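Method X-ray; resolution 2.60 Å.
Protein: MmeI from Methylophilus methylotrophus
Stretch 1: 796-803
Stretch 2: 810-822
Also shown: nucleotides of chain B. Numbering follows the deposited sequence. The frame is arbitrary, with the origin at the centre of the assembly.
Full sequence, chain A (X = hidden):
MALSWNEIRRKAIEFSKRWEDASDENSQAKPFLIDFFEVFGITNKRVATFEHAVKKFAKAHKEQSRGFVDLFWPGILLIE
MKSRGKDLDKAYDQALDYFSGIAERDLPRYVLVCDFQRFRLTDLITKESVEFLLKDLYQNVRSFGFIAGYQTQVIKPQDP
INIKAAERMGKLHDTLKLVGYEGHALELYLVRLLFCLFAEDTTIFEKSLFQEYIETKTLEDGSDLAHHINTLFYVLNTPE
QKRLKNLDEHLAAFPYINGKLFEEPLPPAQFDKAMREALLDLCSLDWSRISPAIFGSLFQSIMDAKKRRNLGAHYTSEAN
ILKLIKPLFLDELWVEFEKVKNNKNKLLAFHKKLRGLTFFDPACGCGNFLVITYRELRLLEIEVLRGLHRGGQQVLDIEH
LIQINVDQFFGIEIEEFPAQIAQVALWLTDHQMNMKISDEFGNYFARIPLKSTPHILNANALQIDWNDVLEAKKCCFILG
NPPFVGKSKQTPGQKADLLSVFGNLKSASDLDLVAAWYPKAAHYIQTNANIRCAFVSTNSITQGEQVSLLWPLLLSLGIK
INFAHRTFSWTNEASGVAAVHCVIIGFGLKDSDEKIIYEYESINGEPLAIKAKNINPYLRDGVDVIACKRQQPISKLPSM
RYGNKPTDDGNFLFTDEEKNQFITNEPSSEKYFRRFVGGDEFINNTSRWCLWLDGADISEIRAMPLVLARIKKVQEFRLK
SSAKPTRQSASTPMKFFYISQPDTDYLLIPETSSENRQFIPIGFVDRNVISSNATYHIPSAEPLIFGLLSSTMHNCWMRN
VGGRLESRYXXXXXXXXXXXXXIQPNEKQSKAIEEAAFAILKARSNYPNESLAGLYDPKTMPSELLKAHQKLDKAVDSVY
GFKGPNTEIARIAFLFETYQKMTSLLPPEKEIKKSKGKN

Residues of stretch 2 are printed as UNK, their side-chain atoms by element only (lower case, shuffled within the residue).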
ATOM      1  N   CYS A 796      11.642  19.769 -12.382  1.00 39.18           N
ATOM      2  CA  CYS A 796      11.439  18.525 -13.108  1.00 43.42           C
ATOM      3  C   CYS A 796      12.340  17.426 -12.547  1.00 37.75           C
ATOM      4  O   CYS A 796      11.925  16.262 -12.424  1.00 31.96           O
ATOM      5  CB  CYS A 796      11.687  18.753 -14.597  1.00 34.86           C
ATOM      6  SG  CYS A 796      11.779  17.247 -15.498  1.00 49.36           S
ATOM      7  N   TRP A 797      13.574  17.784 -12.184  1.00 33.74           N
ATOM      8  CA  TRP A 797      14.469  16.822 -11.555  1.00 36.65           C
ATOM      9  C   TRP A 797      13.905  16.352 -10.218  1.00 33.48           C
ATOM     10  O   TRP A 797      13.705  15.151 -10.006  1.00 31.18           O
ATOM     11  CB  TRP A 797      15.856  17.435 -11.381  1.00 37.74           C
ATOM     12  CG  TRP A 797      16.861  16.455 -10.905  1.00 40.05           C
ATOM     13  CD1 TRP A 797      17.410  16.375  -9.653  1.00 35.73           C
ATOM     14  CD2 TRP A 797      17.439  15.396 -11.666  1.00 39.35           C
ATOM     15  NE1 TRP A 797      18.304  15.342  -9.598  1.00 35.67           N
ATOM     16  CE2 TRP A 797      18.337  14.717 -10.818  1.00 38.98           C
ATOM     17  CE3 TRP A 797      17.293  14.961 -12.981  1.00 33.87           C
ATOM     18  CZ2 TRP A 797      19.078  13.618 -11.244  1.00 38.94           C
ATOM     19  CZ3 TRP A 797      18.027  13.875 -13.403  1.00 38.24           C
ATOM     20  CH2 TRP A 797      18.915  13.216 -12.536  1.00 40.11           C
ATOM     21  N   MET A 798      13.626  17.295  -9.312  1.00 34.31           N
ATOM     22  CA  MET A 798      12.968  16.974  -8.044  1.00 34.40           C
ATOM     23  C   MET A 798      11.764  16.047  -8.228  1.00 34.06           C
ATOM     24  O   MET A 798      11.591  15.092  -7.460  1.00 36.73           O
ATOM     25  CB  MET A 798      12.545  18.271  -7.351  1.00 34.23           C
ATOM     26  CG  MET A 798      11.703  18.083  -6.098  1.00 36.08           C
ATOM     27  SD  MET A 798       9.928  17.853  -6.385  1.00 36.88           S
ATOM     28  CE  MET A 798       9.485  19.356  -7.250  1.00 34.58           C
ATOM     29  N   ARG A 799      10.920  16.319  -9.237  1.00 35.50           N
ATOM     30  CA  ARG A 799       9.715  15.521  -9.492  1.00 29.81           C
ATOM     31  C   ARG A 799      10.036  14.081  -9.840  1.00 30.88           C
ATOM     32  O   ARG A 799       9.239  13.180  -9.546  1.00 32.92           O
ATOM     33  CB  ARG A 799       8.914  16.114 -10.647  1.00 35.16           C
ATOM     34  CG  ARG A 799       7.719  16.956 -10.268  1.00 36.64           C
ATOM     35  CD  ARG A 799       7.130  17.601 -11.503  1.00 29.25           C
ATOM     36  NE  ARG A 799       6.895  19.012 -11.238  1.00 45.19           N
ATOM     37  CZ  ARG A 799       7.538  20.023 -11.813  1.00 39.64           C
ATOM     38  NH1 ARG A 799       8.467  19.815 -12.735  1.00 36.71           N
ATOM     39  NH2 ARG A 799       7.232  21.257 -11.456  1.00 43.17           N
ATOM     40  N   ASN A 800      11.178  13.841 -10.483  1.00 30.72           N
ATOM     41  CA  ASN A 800      11.487  12.522 -11.021  1.00 34.01           C
ATOM     42  C   ASN A 800      12.381  11.665 -10.131  1.00 38.06           C
ATOM     43  O   ASN A 800      12.128  10.461  -9.994  1.00 38.07           O
ATOM     44  CB  ASN A 800      12.123  12.679 -12.395  1.00 32.97           C
ATOM     45  CG  ASN A 800      11.101  12.926 -13.442  1.00 38.44           C
ATOM     46  OD1 ASN A 800      10.499  11.989 -13.957  1.00 38.83           O
ATOM     47  ND2 ASN A 800      10.860  14.190 -13.747  1.00 41.39           N
ATOM     48  N   VAL A 801      13.430  12.230  -9.531  1.00 31.61           N
ATOM     49  CA  VAL A 801      14.323  11.427  -8.714  1.00 36.10           C
ATOM     50  C   VAL A 801      14.102  11.630  -7.234  1.00 38.32           C
ATOM     51  O   VAL A 801      14.674  10.869  -6.438  1.00 40.35           O
ATOM     52  CB  VAL A 801      15.806  11.696  -9.040  1.00 40.45           C
ATOM     53  CG1 VAL A 801      16.008  11.735 -10.538  1.00 41.22           C
ATOM     54  CG2 VAL A 801      16.262  12.987  -8.379  1.00 37.02           C
ATOM     55  N   GLY A 802      13.316  12.627  -6.829  1.00 37.53           N
ATOM     56  CA  GLY A 802      12.976  12.784  -5.428  1.00 31.57           C
ATOM     57  C   GLY A 802      12.034  11.691  -4.978  1.00 29.94           C
ATOM     58  O   GLY A 802      11.702  10.759  -5.709  1.00 43.81           O
ATOM     59  N   GLY A 803      11.615  11.787  -3.723  1.00 33.61           N
ATOM     60  CA  GLY A 803      10.631  10.894  -3.165  1.00 30.25           C
ATOM     61  C   GLY A 803       9.319  11.627  -2.981  1.00 28.51           C
ATOM     62  O   GLY A 803       9.169  12.778  -3.398  1.00 33.93           O
ATOM     63  N   UNK A 810       8.523  15.620  -1.936  1.00 30.56           N
ATOM     64  CA  UNK A 810       9.395  15.561  -0.764  1.00 29.54           C
ATOM     65  C   UNK A 810      10.802  15.869  -1.238  1.00 26.45           C
ATOM     66  O   UNK A 810      11.380  15.101  -2.010  1.00 31.56           O
ATOM     67  n   UNK A 810       7.342  10.934   2.500  1.00 25.50           N
ATOM     68  c   UNK A 810       8.538  11.285   2.026  1.00 25.91           C
ATOM     69  c   UNK A 810      10.373  12.877   1.877  1.00 25.72           C
ATOM     70  n   UNK A 810       9.213  10.468   1.229  1.00 27.18           N
ATOM     71  c   UNK A 810      10.267  14.217   1.167  1.00 28.10           C
ATOM     72  c   UNK A 810       9.361  14.206  -0.054  1.00 22.79           C
ATOM     73  n   UNK A 810       9.083  12.442   2.364  1.00 20.80           N
ATOM     74  N   UNK A 811      11.350  16.983  -0.785  1.00 24.10           N
ATOM     75  CA  UNK A 811      12.684  17.333  -1.216  1.00 26.43           C
ATOM     76  C   UNK A 811      13.693  16.619  -0.341  1.00 30.37           C
ATOM     77  O   UNK A 811      13.397  16.230   0.790  1.00 33.01           O
ATOM     78  c   UNK A 811      14.885  20.204  -4.113  1.00 31.06           C
ATOM     79  o   UNK A 811      17.236  20.564  -4.371  1.00 35.45           O
ATOM     80  c   UNK A 811      16.165  20.165  -3.610  1.00 37.14           C
ATOM     81  c   UNK A 811      13.822  19.785  -3.307  1.00 34.20           C
ATOM     82  c   UNK A 811      12.890  18.849  -1.147  1.00 30.53           C
ATOM     83  c   UNK A 811      15.333  19.294  -1.530  1.00 31.60           C
ATOM     84  c   UNK A 811      14.035  19.321  -2.006  1.00 33.96           C
ATOM     85  c   UNK A 811      16.396  19.714  -2.318  1.00 39.65           C
ATOM     86  N   UNK A 812      14.896  16.428  -0.869  1.00 29.06           N
ATOM     87  CA  UNK A 812      15.977  16.011   0.010  1.00 32.15           C
ATOM     88  C   UNK A 812      17.302  16.309  -0.664  1.00 36.98           C
ATOM     89  O   UNK A 812      17.485  15.996  -1.847  1.00 34.85           O
ATOM     90  o   UNK A 812      16.354  13.776  -0.737  1.00 42.17           O
ATOM     91  c   UNK A 812      15.882  14.533   0.356  1.00 30.01           C
ATOM     92  N   UNK A 813      18.227  16.884   0.108  1.00 35.12           N
ATOM     93  CA  UNK A 813      19.508  17.317  -0.437  1.00 36.49           C
ATOM     94  C   UNK A 813      20.257  16.175  -1.111  1.00 38.17           C
ATOM     95  O   UNK A 813      20.808  16.353  -2.204  1.00 40.33           O
ATOM     96  c   UNK A 813      20.359  17.935   0.668  1.00 38.86           C
ATOM     97  N   UNK A 814      20.272  14.989  -0.498  1.00 36.11           N
ATOM     98  CA  UNK A 814      21.101  13.916  -1.033  1.00 38.09           C
ATOM     99  C   UNK A 814      20.507  13.241  -2.270  1.00 42.26           C
ATOM    100  O   UNK A 814      21.252  12.609  -3.030  1.00 45.68           O
ATOM    101  o   UNK A 814      20.199  12.136   0.344  1.00 41.19           O
ATOM    102  c   UNK A 814      21.372  12.868   0.047  1.00 37.63           C
ATOM    103  N   UNK A 815      19.199  13.350  -2.502  1.00 39.19           N
ATOM    104  CA  UNK A 815      18.577  12.684  -3.646  1.00 39.68           C
ATOM    105  C   UNK A 815      18.363  13.607  -4.838  1.00 40.65           C
ATOM    106  O   UNK A 815      18.515  13.179  -5.984  1.00 41.75           O
ATOM    107  c   UNK A 815      15.880  10.427  -2.002  1.00 39.87           C
ATOM    108  c   UNK A 815      17.596   9.618  -3.615  1.00 37.45           C
ATOM    109  c   UNK A 815      17.244  10.695  -2.594  1.00 38.81           C
ATOM    110  c   UNK A 815      17.229  12.075  -3.246  1.00 38.32           C
ATOM    111  N   UNK A 816      18.008  14.862  -4.593  1.00 39.27           N
ATOM    112  CA  UNK A 816      17.693  15.810  -5.649  1.00 33.05           C
ATOM    113  C   UNK A 816      18.905  16.674  -5.949  1.00 38.25           C
ATOM    114  O   UNK A 816      19.609  16.460  -6.942  1.00 43.32           O
ATOM    115  c   UNK A 816      16.507  16.694  -5.241  1.00 33.28           C
ATOM    116  c   UNK A 816      16.073  17.565  -6.420  1.00 38.91           C
ATOM    117  c   UNK A 816      15.371  15.834  -4.715  1.00 32.54           C
ATOM    118  N   UNK A 817      19.134  17.661  -5.078  1.00 39.81           N
ATOM    119  CA  UNK A 817      20.193  18.653  -5.252  1.00 37.96           C
ATOM    120  C   UNK A 817      21.546  18.013  -5.563  1.00 38.40           C
ATOM    121  O   UNK A 817      22.259  18.452  -6.474  1.00 40.04           O
ATOM    122  o   UNK A 817      23.671  24.079  -4.097  1.00 40.46           O
ATOM    123  c   UNK A 817      23.246  21.819  -3.345  1.00 39.51           C
ATOM    124  c   UNK A 817      20.269  19.504  -3.982  1.00 38.64           C
ATOM    125  c   UNK A 817      21.197  20.702  -4.018  1.00 42.16           C
ATOM    126  c   UNK A 817      21.667  22.966  -4.738  1.00 39.34           C
ATOM    127  c   UNK A 817      22.402  20.702  -3.318  1.00 40.04           C
ATOM    128  c   UNK A 817      22.868  22.950  -4.057  1.00 42.57           C
ATOM    129  c   UNK A 817      20.842  21.853  -4.711  1.00 41.86           C
ATOM    130  N   UNK A 818      21.925  16.975  -4.814  1.00 37.34           N
ATOM    131  CA  UNK A 818      23.276  16.438  -4.961  1.00 41.53           C
ATOM    132  C   UNK A 818      23.461  15.646  -6.246  1.00 43.49           C
ATOM    133  O   UNK A 818      24.602  15.434  -6.673  1.00 47.54           O
ATOM    134  n   UNK A 818      23.881  15.655  -1.386  1.00 42.06           N
ATOM    135  c   UNK A 818      23.899  16.334  -2.521  1.00 39.66           C
ATOM    136  o   UNK A 818      24.116  17.543  -2.572  1.00 42.27           O
ATOM    137  c   UNK A 818      23.643  15.547  -3.771  1.00 44.47           C
ATOM    138  N   UNK A 819      22.382  15.185  -6.858  1.00 42.14           N
ATOM    139  CA  UNK A 819      22.474  14.461  -8.113  1.00 43.88           C
ATOM    140  C   UNK A 819      22.042  15.314  -9.292  1.00 41.49           C
ATOM    141  O   UNK A 819      21.920  14.798 -10.409  1.00 44.58           O
ATOM    142  o   UNK A 819      20.264  13.546  -7.822  1.00 43.80           O
ATOM    143  c   UNK A 819      22.104  12.335  -6.896  1.00 38.81           C
ATOM    144  c   UNK A 819      21.634  13.190  -8.045  1.00 43.20           C
ATOM    145  N   UNK A 820      21.821  16.602  -9.064  1.00 39.97           N
ATOM    146  CA  UNK A 820      21.278  17.519 -10.058  1.00 41.73           C
ATOM    147  C   UNK A 820      22.354  17.924 -11.060  1.00 46.41           C
ATOM    148  O   UNK A 820      23.306  18.621 -10.693  1.00 45.75           O
ATOM    149  c   UNK A 820      19.136  19.367 -11.242  1.00 40.71           C
ATOM    150  c   UNK A 820      18.606  20.276 -12.127  1.00 43.34           C
ATOM    151  c   UNK A 820      20.689  18.757  -9.375  1.00 35.23           C
ATOM    152  c   UNK A 820      20.107  19.750 -10.332  1.00 44.19           C
ATOM    153  c   UNK A 820      19.036  21.582 -12.111  1.00 43.99           C
ATOM    154  c   UNK A 820      19.996  21.977 -11.210  1.00 42.36           C
ATOM    155  c   UNK A 820      20.526  21.064 -10.326  1.00 45.21           C
ATOM    156  N   UNK A 821      22.234  17.526 -12.331  1.00 44.83           N
ATOM    157  CA  UNK A 821      23.282  17.853 -13.303  1.00 44.25           C
ATOM    158  C   UNK A 821      23.121  19.301 -13.744  1.00 49.55           C
ATOM    159  O   UNK A 821      22.005  19.760 -14.004  1.00 48.92           O
ATOM    160  c   UNK A 821      23.012  16.874 -14.445  1.00 49.67           C
ATOM    161  c   UNK A 821      21.513  16.766 -14.441  1.00 48.55           C
ATOM    162  c   UNK A 821      21.069  16.911 -12.987  1.00 42.11           C
ATOM    163  N   UNK A 822      24.237  20.031 -13.792  1.00 52.17           N
ATOM    164  CA  UNK A 822      24.189  21.476 -14.023  1.00 51.20           C
ATOM    165  C   UNK A 822      25.519  21.927 -14.597  1.00 53.41           C
ATOM    166  O   UNK A 822      26.554  21.774 -13.943  1.00 56.21           O
ATOM    167  n   UNK A 822      25.134  25.730 -12.288  1.00 53.39           N
ATOM    168  c   UNK A 822      24.210  23.724 -12.752  1.00 53.70           C
ATOM    169  c   UNK A 822      23.607  24.724 -13.593  1.00 51.94           C
ATOM    170  c   UNK A 822      23.885  22.228 -12.719  1.00 51.12           C
ATOM    171  c   UNK A 822      25.135  24.388 -11.980  1.00 53.01           C
ATOM    172  c   UNK A 822      24.210  25.961 -13.275  1.00 51.31           C
ATOM    173  c   UNK A 822      23.857  27.148 -13.916  1.00 50.86           C
ATOM    174  c   UNK A 822      22.619  24.690 -14.582  1.00 51.70           C
ATOM    175  c   UNK A 822      22.886  27.085 -14.874  1.00 47.76           C
ATOM    176  c   UNK A 822      22.266  25.874 -15.208  1.00 53.07           C
TER
ATOM    177  P    DC B   5      12.440   9.238   0.628  1.00 34.78           P
ATOM    178  OP1  DC B   5      12.567   8.232  -0.457  1.00 31.44           O
ATOM    179  OP2  DC B   5      11.966  10.612   0.392  1.00 33.13           O
ATOM    180  O5'  DC B   5      11.428   8.647   1.700  1.00 31.69           O
ATOM    181  C5'  DC B   5      11.653   7.392   2.265  1.00 26.57           C
ATOM    182  C4'  DC B   5      10.918   7.317   3.576  1.00 30.45           C
ATOM    183  O4'  DC B   5      11.428   8.311   4.468  1.00 28.27           O
ATOM    184  C3'  DC B   5       9.452   7.670   3.487  1.00 29.17           C
ATOM    185  O3'  DC B   5       8.731   6.546   3.072  1.00 28.89           O
ATOM    186  C2'  DC B   5       9.113   8.072   4.930  1.00 28.96           C
ATOM    187  C1'  DC B   5      10.480   8.476   5.499  1.00 28.68           C
ATOM    188  N1   DC B   5      10.563   9.855   5.962  1.00 28.79           N
ATOM    189  C2   DC B   5      10.750  10.100   7.323  1.00 31.00           C
ATOM    190  O2   DC B   5      10.797   9.142   8.094  1.00 29.47           O
ATOM    191  N3   DC B   5      10.855  11.377   7.757  1.00 30.13           N
ATOM    192  C4   DC B   5      10.787  12.381   6.870  1.00 31.97           C
ATOM    193  N4   DC B   5      10.898  13.638   7.326  1.00 28.83           N
ATOM    194  C5   DC B   5      10.602  12.138   5.474  1.00 28.66           C
ATOM    195  C6   DC B   5      10.506  10.870   5.072  1.00 25.55           C
ATOM    196  P    DC B   4      19.109  11.520   3.576  1.00 34.86           P
ATOM    197  OP1  DC B   4      20.387  10.785   3.416  1.00 38.24           O
ATOM    198  OP2  DC B   4      18.893  12.815   2.887  1.00 36.05           O
ATOM    199  O5'  DC B   4      17.973  10.536   3.114  1.00 36.59           O
ATOM    200  C5'  DC B   4      16.831  11.032   2.423  1.00 37.29           C
ATOM    201  C4'  DC B   4      15.687  10.095   2.690  1.00 36.78           C
ATOM    202  O4'  DC B   4      15.485  10.015   4.119  1.00 36.94           O
ATOM    203  C3'  DC B   4      14.353  10.446   2.057  1.00 36.07           C
ATOM    204  O3'  DC B   4      13.843   9.265   1.415  1.00 40.81           O
ATOM    205  C2'  DC B   4      13.486  10.899   3.252  1.00 35.11           C
ATOM    206  C1'  DC B   4      14.136  10.220   4.447  1.00 35.13           C
ATOM    207  N1   DC B   4      14.110  11.028   5.730  1.00 37.29           N
ATOM    208  C2   DC B   4      14.107  10.357   6.960  1.00 32.16           C
ATOM    209  O2   DC B   4      14.097   9.122   6.968  1.00 30.99           O
ATOM    210  N3   DC B   4      14.113  11.081   8.112  1.00 33.49           N
ATOM    211  C4   DC B   4      14.131  12.409   8.061  1.00 33.72           C
ATOM    212  N4   DC B   4      14.116  13.069   9.217  1.00 32.62           N
ATOM    213  C5   DC B   4      14.134  13.119   6.819  1.00 30.00           C
ATOM    214  C6   DC B   4      14.135  12.396   5.687  1.00 32.88           C
ATOM    215  P    DG B   6       7.182   6.674   2.688  1.00 26.22           P
ATOM    216  OP1  DG B   6       6.838   5.452   1.918  1.00 25.69           O
ATOM    217  OP2  DG B   6       6.991   8.021   2.063  1.00 29.70           O
ATOM    218  O5'  DG B   6       6.448   6.571   4.116  1.00 23.60           O
ATOM    219  C5'  DG B   6       6.713   5.434   4.937  1.00 24.83           C
ATOM    220  C4'  DG B   6       5.929   5.488   6.228  1.00 26.52           C
ATOM    221  O4'  DG B   6       6.354   6.632   7.026  1.00 27.32           O
ATOM    222  C3'  DG B   6       4.428   5.627   6.079  1.00 26.25           C
ATOM    223  O3'  DG B   6       3.816   5.019   7.183  1.00 30.37           O
ATOM    224  C2'  DG B   6       4.228   7.148   6.103  1.00 28.56           C
ATOM    225  C1'  DG B   6       5.334   7.611   7.062  1.00 26.68           C
ATOM    226  N9   DG B   6       5.925   8.907   6.705  1.00 27.36           N
ATOM    227  C8   DG B   6       6.064   9.429   5.448  1.00 29.99           C
ATOM    228  N7   DG B   6       6.621  10.611   5.432  1.00 28.40           N
ATOM    229  C5   DG B   6       6.867  10.889   6.765  1.00 26.87           C
ATOM    230  C6   DG B   6       7.459  12.027   7.361  1.00 29.07           C
ATOM    231  O6   DG B   6       7.895  13.042   6.807  1.00 26.23           O
ATOM    232  N1   DG B   6       7.519  11.909   8.748  1.00 29.22           N
ATOM    233  C2   DG B   6       7.061  10.828   9.466  1.00 29.70           C
ATOM    234  N2   DG B   6       7.208  10.889  10.798  1.00 32.32           N
ATOM    235  N3   DG B   6       6.511   9.755   8.918  1.00 31.21           N
ATOM    236  C4   DG B   6       6.446   9.855   7.565  1.00 26.15           C

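Position 810 carries three carbons, a nitrogen, then a carbon holding two more nitrogens. Its backbone N donates a hydrogen bond to Gly 803 O at 3.3 Å, an antiparallel bridge. This is Arg 810. Its guanidinium reaches the DNA backbone: NH1 bonds to OP2 of DC5 at 2.9 Å, and NH2 to OP2 of DG6 at 3.0 Å. A CB on Gly 803 would clash with OP2 of DC5.

Position 811 has one carbon, then a six-carbon ring bearing one oxygen. The CA-to-CB bond points away from stretch 1, yet the ring touches Met 798. It is Tyr 811, with CD2 3.9 Å from Met 798 CG.

Position 812 has one carbon and one oxygen and does not touch stretch 1. It is Ser 812. Its backbone O accepts from the backbone N of 815 and of 816.

Position 813 has a single side-chain carbon, out of reach of stretch 1. It is Ala 813.

Position 814 has one carbon and one oxygen, also out of reach. It is Ser 814, and its OG donates to OP2 of DC4 at 2.9 Å.

Position 815 has four carbons, forked at the second, with CB directed toward stretch 1. Its backbone O lies 3.3 Å from Val 801 CG2. It is Leu 815.

Position 816 has three carbons, one carrying the other two. These pack on Trp 797, Met 798 and Gly 802. It is Val 816. CG1 lies 3.6 Å from Met 798 CA, and CG2 lies 3.9 Å from Gly 802 CA.

Position 817 has one carbon and a six-carbon ring with one oxygen. Its CA-to-CB bond points away from stretch 1, and it makes no contact there. It is Tyr 817, whose hydroxyl is bonded elsewhere in the structure.

Position 818 has two carbons, the second carrying one oxygen and one nitrogen. Its CA-to-CB bond also points away, and it does not touch stretch 1. It is Asn 818.

Position 819 has one carbon carrying an oxygen and a carbon. The oxygen meets the indole nitrogen of Trp 797. It is Thr 819. OG1 accepts from Trp 797 NE1 at 3.2 Å and donates to Leu 815 O at 2.6 Å.

Position 820 has one carbon and a plain six-carbon ring beside Trp 797. It is Phe 820. CD1 lies 3.7 Å from Trp 797 CG, and the ring planes meet at 55°.

Position 821 has three carbons closing a ring onto the backbone N, and they lie over a face of the Trp 797 indole. It is Pro 821. CD sits over the Trp 797 six-membered ring, 4.0 Å from its centroid.

Position 822 has one carbon and fused five- and six-membered rings with eight carbons and one nitrogen. It is out of reach of stretch 1. It is Trp 822.

The contact centres on Trp 797. Phe 820 and Pro 821 cover one face of its indole. NE1 bonds to Thr 819 OG1, and weakly to Val 816 O at 3.2 Å. Val 816 fills the space along the helix beside Met 798. After the helix, Gly 803 and Arg 810 pair in the bridge, and the Arg 810 guanidinium meets two phosphates.

Stretch 2 (810-822) RYSASLVYNTFPW
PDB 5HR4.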